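PDB 5U1T: separin from Saccharomyces cerevisiae, which cleaves the MCD1/SCC1 subunit of cohesin as a caspase-like cysteine protease, triggering chromosome segregation at the onset of anaphase. Local coordinates for residues A[1408-1419]-A[1440-1451]. Residues are numbered along the deposited sequence; the frame is centred on the assembly and turned at random.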
# COMPACT_ATOMS: atom_id res chain seq x y z
N ILE A 1408 -25.44 -31.44 44.39
CA ILE A 1408 -26.31 -31.86 43.33
C ILE A 1408 -27.75 -31.58 43.78
O ILE A 1408 -28.71 -31.97 43.13
CB ILE A 1408 -26.04 -33.34 43.03
CG1 ILE A 1408 -26.81 -33.86 41.82
CG2 ILE A 1408 -26.29 -34.19 44.29
CD1 ILE A 1408 -26.74 -35.38 41.73
N GLU A 1409 -27.88 -30.87 44.90
CA GLU A 1409 -29.18 -30.70 45.53
C GLU A 1409 -29.96 -29.52 44.99
O GLU A 1409 -31.11 -29.33 45.38
CB GLU A 1409 -29.02 -30.57 47.04
CG GLU A 1409 -28.52 -31.83 47.74
CD GLU A 1409 -28.29 -31.66 49.24
OE1 GLU A 1409 -28.35 -30.49 49.72
OE2 GLU A 1409 -28.06 -32.67 49.94
N ASP A 1410 -29.35 -28.73 44.11
CA ASP A 1410 -30.04 -27.64 43.40
C ASP A 1410 -29.19 -26.97 42.32
O ASP A 1410 -27.99 -27.22 42.19
CB ASP A 1410 -30.51 -26.57 44.38
CG ASP A 1410 -29.44 -26.16 45.37
OD1 ASP A 1410 -28.27 -25.97 44.96
OD2 ASP A 1410 -29.77 -26.02 46.57
N ASN A 1411 -29.84 -26.10 41.55
CA ASN A 1411 -29.18 -25.33 40.50
C ASN A 1411 -28.43 -26.16 39.48
O ASN A 1411 -27.29 -25.83 39.13
CB ASN A 1411 -28.23 -24.30 41.12
CG ASN A 1411 -28.83 -22.92 41.16
OD1 ASN A 1411 -29.07 -22.38 42.24
ND2 ASN A 1411 -29.08 -22.33 39.99
N ILE A 1412 -29.06 -27.22 38.98
CA ILE A 1412 -28.46 -28.03 37.93
C ILE A 1412 -29.17 -27.80 36.57
O ILE A 1412 -30.41 -27.78 36.49
CB ILE A 1412 -28.46 -29.53 38.34
CG1 ILE A 1412 -29.88 -30.05 38.54
CG2 ILE A 1412 -27.62 -29.75 39.58
CD1 ILE A 1412 -30.40 -30.83 37.39
N SER A 1413 -28.38 -27.60 35.51
CA SER A 1413 -28.90 -27.31 34.17
C SER A 1413 -28.84 -28.53 33.26
O SER A 1413 -27.93 -29.35 33.38
CB SER A 1413 -28.11 -26.17 33.51
OG SER A 1413 -28.11 -24.98 34.28
N MET A 1414 -29.79 -28.63 32.35
CA MET A 1414 -29.78 -29.71 31.38
C MET A 1414 -30.38 -29.29 30.07
O MET A 1414 -31.27 -28.45 30.01
CB MET A 1414 -30.51 -30.92 31.91
CG MET A 1414 -31.55 -30.57 32.93
SD MET A 1414 -31.92 -32.00 33.93
CE MET A 1414 -30.28 -32.70 34.04
N ILE A 1415 -29.86 -29.90 29.01
CA ILE A 1415 -30.34 -29.66 27.66
C ILE A 1415 -30.54 -31.03 27.02
O ILE A 1415 -29.66 -31.89 27.10
CB ILE A 1415 -29.34 -28.79 26.86
CG1 ILE A 1415 -29.14 -27.46 27.58
CG2 ILE A 1415 -29.82 -28.59 25.44
CD1 ILE A 1415 -28.09 -26.59 26.97
N LEU A 1416 -31.69 -31.26 26.41
CA LEU A 1416 -32.01 -32.58 25.88
C LEU A 1416 -32.59 -32.52 24.48
O LEU A 1416 -33.66 -31.96 24.29
CB LEU A 1416 -32.98 -33.29 26.82
CG LEU A 1416 -33.31 -34.74 26.47
CD1 LEU A 1416 -32.02 -35.53 26.35
CD2 LEU A 1416 -34.21 -35.35 27.54
N ASN A 1417 -31.87 -33.07 23.50
CA ASN A 1417 -32.35 -33.14 22.12
C ASN A 1417 -32.70 -31.74 21.59
O ASN A 1417 -33.82 -31.50 21.15
CB ASN A 1417 -33.57 -34.08 22.04
CG ASN A 1417 -34.07 -34.32 20.61
OD1 ASN A 1417 -33.35 -34.12 19.64
ND2 ASN A 1417 -35.31 -34.77 20.49
N PRO A 1418 -31.72 -30.82 21.60
CA PRO A 1418 -32.01 -29.41 21.30
C PRO A 1418 -32.42 -29.20 19.86
O PRO A 1418 -32.54 -28.06 19.43
CB PRO A 1418 -30.67 -28.70 21.56
CG PRO A 1418 -29.74 -29.74 22.14
CD PRO A 1418 -30.27 -31.06 21.69
N ASN A 1419 -32.65 -30.27 19.12
CA ASN A 1419 -32.84 -30.16 17.69
C ASN A 1419 -33.79 -31.22 17.17
O ASN A 1419 -33.92 -31.39 15.96
CB ASN A 1419 -31.48 -30.26 17.00
CG ASN A 1419 -31.50 -29.70 15.59
OD1 ASN A 1419 -31.27 -28.49 15.37
ND2 ASN A 1419 -31.74 -30.57 14.61
N LYS A 1440 -35.82 -29.88 43.06
CA LYS A 1440 -34.43 -29.41 43.03
C LYS A 1440 -34.38 -27.99 42.47
O LYS A 1440 -34.36 -27.82 41.25
CB LYS A 1440 -33.57 -30.35 42.19
CG LYS A 1440 -32.17 -30.59 42.70
CD LYS A 1440 -31.67 -31.93 42.20
CE LYS A 1440 -32.40 -33.09 42.87
NZ LYS A 1440 -32.05 -33.26 44.32
N PRO A 1441 -34.34 -26.97 43.34
CA PRO A 1441 -34.59 -25.56 42.98
C PRO A 1441 -33.60 -24.92 42.00
O PRO A 1441 -32.49 -25.41 41.81
CB PRO A 1441 -34.54 -24.83 44.33
CG PRO A 1441 -33.82 -25.75 45.27
CD PRO A 1441 -34.10 -27.14 44.79
N SER A 1442 -34.03 -23.82 41.38
CA SER A 1442 -33.25 -23.06 40.38
C SER A 1442 -32.62 -23.92 39.28
O SER A 1442 -31.59 -23.55 38.71
CB SER A 1442 -32.16 -22.23 41.06
OG SER A 1442 -31.36 -21.57 40.07
N SER A 1443 -33.25 -25.05 38.99
CA SER A 1443 -32.77 -25.92 37.92
C SER A 1443 -33.55 -25.66 36.65
O SER A 1443 -34.73 -25.33 36.70
CB SER A 1443 -32.89 -27.38 38.33
OG SER A 1443 -31.86 -27.71 39.24
N GLN A 1444 -32.88 -25.80 35.51
CA GLN A 1444 -33.52 -25.50 34.23
C GLN A 1444 -33.33 -26.67 33.25
O GLN A 1444 -32.30 -27.34 33.28
CB GLN A 1444 -32.97 -24.19 33.63
CG GLN A 1444 -33.74 -23.67 32.41
CD GLN A 1444 -33.26 -22.30 31.92
OE1 GLN A 1444 -32.24 -21.77 32.39
NE2 GLN A 1444 -33.99 -21.72 30.97
N LEU A 1445 -34.33 -26.90 32.42
CA LEU A 1445 -34.27 -27.93 31.40
C LEU A 1445 -34.67 -27.35 30.06
O LEU A 1445 -35.67 -26.65 29.98
CB LEU A 1445 -35.19 -29.09 31.74
CG LEU A 1445 -35.60 -30.02 30.60
CD1 LEU A 1445 -34.40 -30.79 30.06
CD2 LEU A 1445 -36.64 -30.98 31.10
N VAL A 1446 -33.91 -27.62 29.01
CA VAL A 1446 -34.32 -27.23 27.67
C VAL A 1446 -34.45 -28.48 26.81
O VAL A 1446 -33.49 -29.23 26.68
CB VAL A 1446 -33.33 -26.25 27.04
CG1 VAL A 1446 -33.65 -26.07 25.57
CG2 VAL A 1446 -33.35 -24.94 27.79
N MET A 1447 -35.63 -28.70 26.22
CA MET A 1447 -35.90 -29.97 25.55
C MET A 1447 -36.69 -29.86 24.24
O MET A 1447 -37.71 -29.17 24.16
CB MET A 1447 -36.64 -30.90 26.51
CG MET A 1447 -36.65 -32.33 26.05
SD MET A 1447 -37.58 -33.38 27.16
CE MET A 1447 -39.25 -33.15 26.53
N ASN A 1448 -36.20 -30.57 23.22
CA ASN A 1448 -36.74 -30.52 21.85
C ASN A 1448 -36.81 -29.08 21.38
O ASN A 1448 -37.60 -28.72 20.51
CB ASN A 1448 -38.12 -31.18 21.77
CG ASN A 1448 -38.58 -31.37 20.33
OD1 ASN A 1448 -37.80 -31.20 19.38
ND2 ASN A 1448 -39.85 -31.72 20.16
N GLU A 1449 -35.92 -28.26 21.93
CA GLU A 1449 -36.00 -26.82 21.78
C GLU A 1449 -34.59 -26.24 21.63
O GLU A 1449 -33.74 -26.46 22.48
CB GLU A 1449 -36.71 -26.21 23.00
CG GLU A 1449 -36.95 -24.71 22.94
CD GLU A 1449 -37.61 -24.18 24.21
OE1 GLU A 1449 -37.45 -24.83 25.28
OE2 GLU A 1449 -38.29 -23.12 24.14
N LYS A 1450 -34.35 -25.52 20.54
CA LYS A 1450 -33.07 -24.85 20.34
C LYS A 1450 -32.83 -23.82 21.45
O LYS A 1450 -33.60 -22.86 21.58
CB LYS A 1450 -33.00 -24.17 18.98
CG LYS A 1450 -33.01 -25.12 17.81
CD LYS A 1450 -32.86 -24.38 16.49
CE LYS A 1450 -32.72 -25.36 15.33
NZ LYS A 1450 -33.87 -26.31 15.28
N PRO A 1451 -31.77 -24.01 22.25
CA PRO A 1451 -31.46 -23.04 23.31
C PRO A 1451 -30.80 -21.80 22.74
O PRO A 1451 -29.98 -21.92 21.83
CB PRO A 1451 -30.52 -23.81 24.23
CG PRO A 1451 -29.83 -24.79 23.32
CD PRO A 1451 -30.83 -25.16 22.26
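M1414 and V1446 sit at the middle of a parallel ladder between strands 1412-1416 and 1444-1447. The N of M1414 donates to the O of Q1444, tilted 17° from that carbonyl's plane, and its own O accepts from the N of V1446 at 2.9 Å. L1416 repeats the pattern: its N reaches the O of V1446 (2.7 Å) fairly straight, 162° at the hydrogen, and its O accepts from the N of N1448. Where pairing begins, the short side chain of S1443 brings an acceptor back to the backbone, and its OG takes the N-H of I1412 at 2.9 Å.

Apolar contacts line both faces. With CG anti to its backbone N (chi1 -175°), L1416 sets a compact branched group beside the unbranched M1447, CD2 3.9 Å from SD; M1447 also touches E1426 of helix 1423-1436. I1415 and V1446, beta-branched as strands prefer, share the other face with M1459 of helix 1453-1461. Beyond the strands, CB of P1418 meets CD of P1451 at 3.6 Å; the side chain of P1418 is about 11 Å from that of C1497, the probable catalytic cysteine.

K1440, bent at its last two torsions, needs its long aliphatic chain to pass CG by the O of E1409 and CD by that of I1408. Cut back to an alanine, this position would probably leave both carbonyls without aliphatic cover.

In this right-handed beta-alpha-beta crossover, whose strand 1444-1447 is outermost, within this chain, in the caspase-like sheet, sequence-independent backbone bonds thus set the register, while apolar side chains join the sheet to helices on both faces.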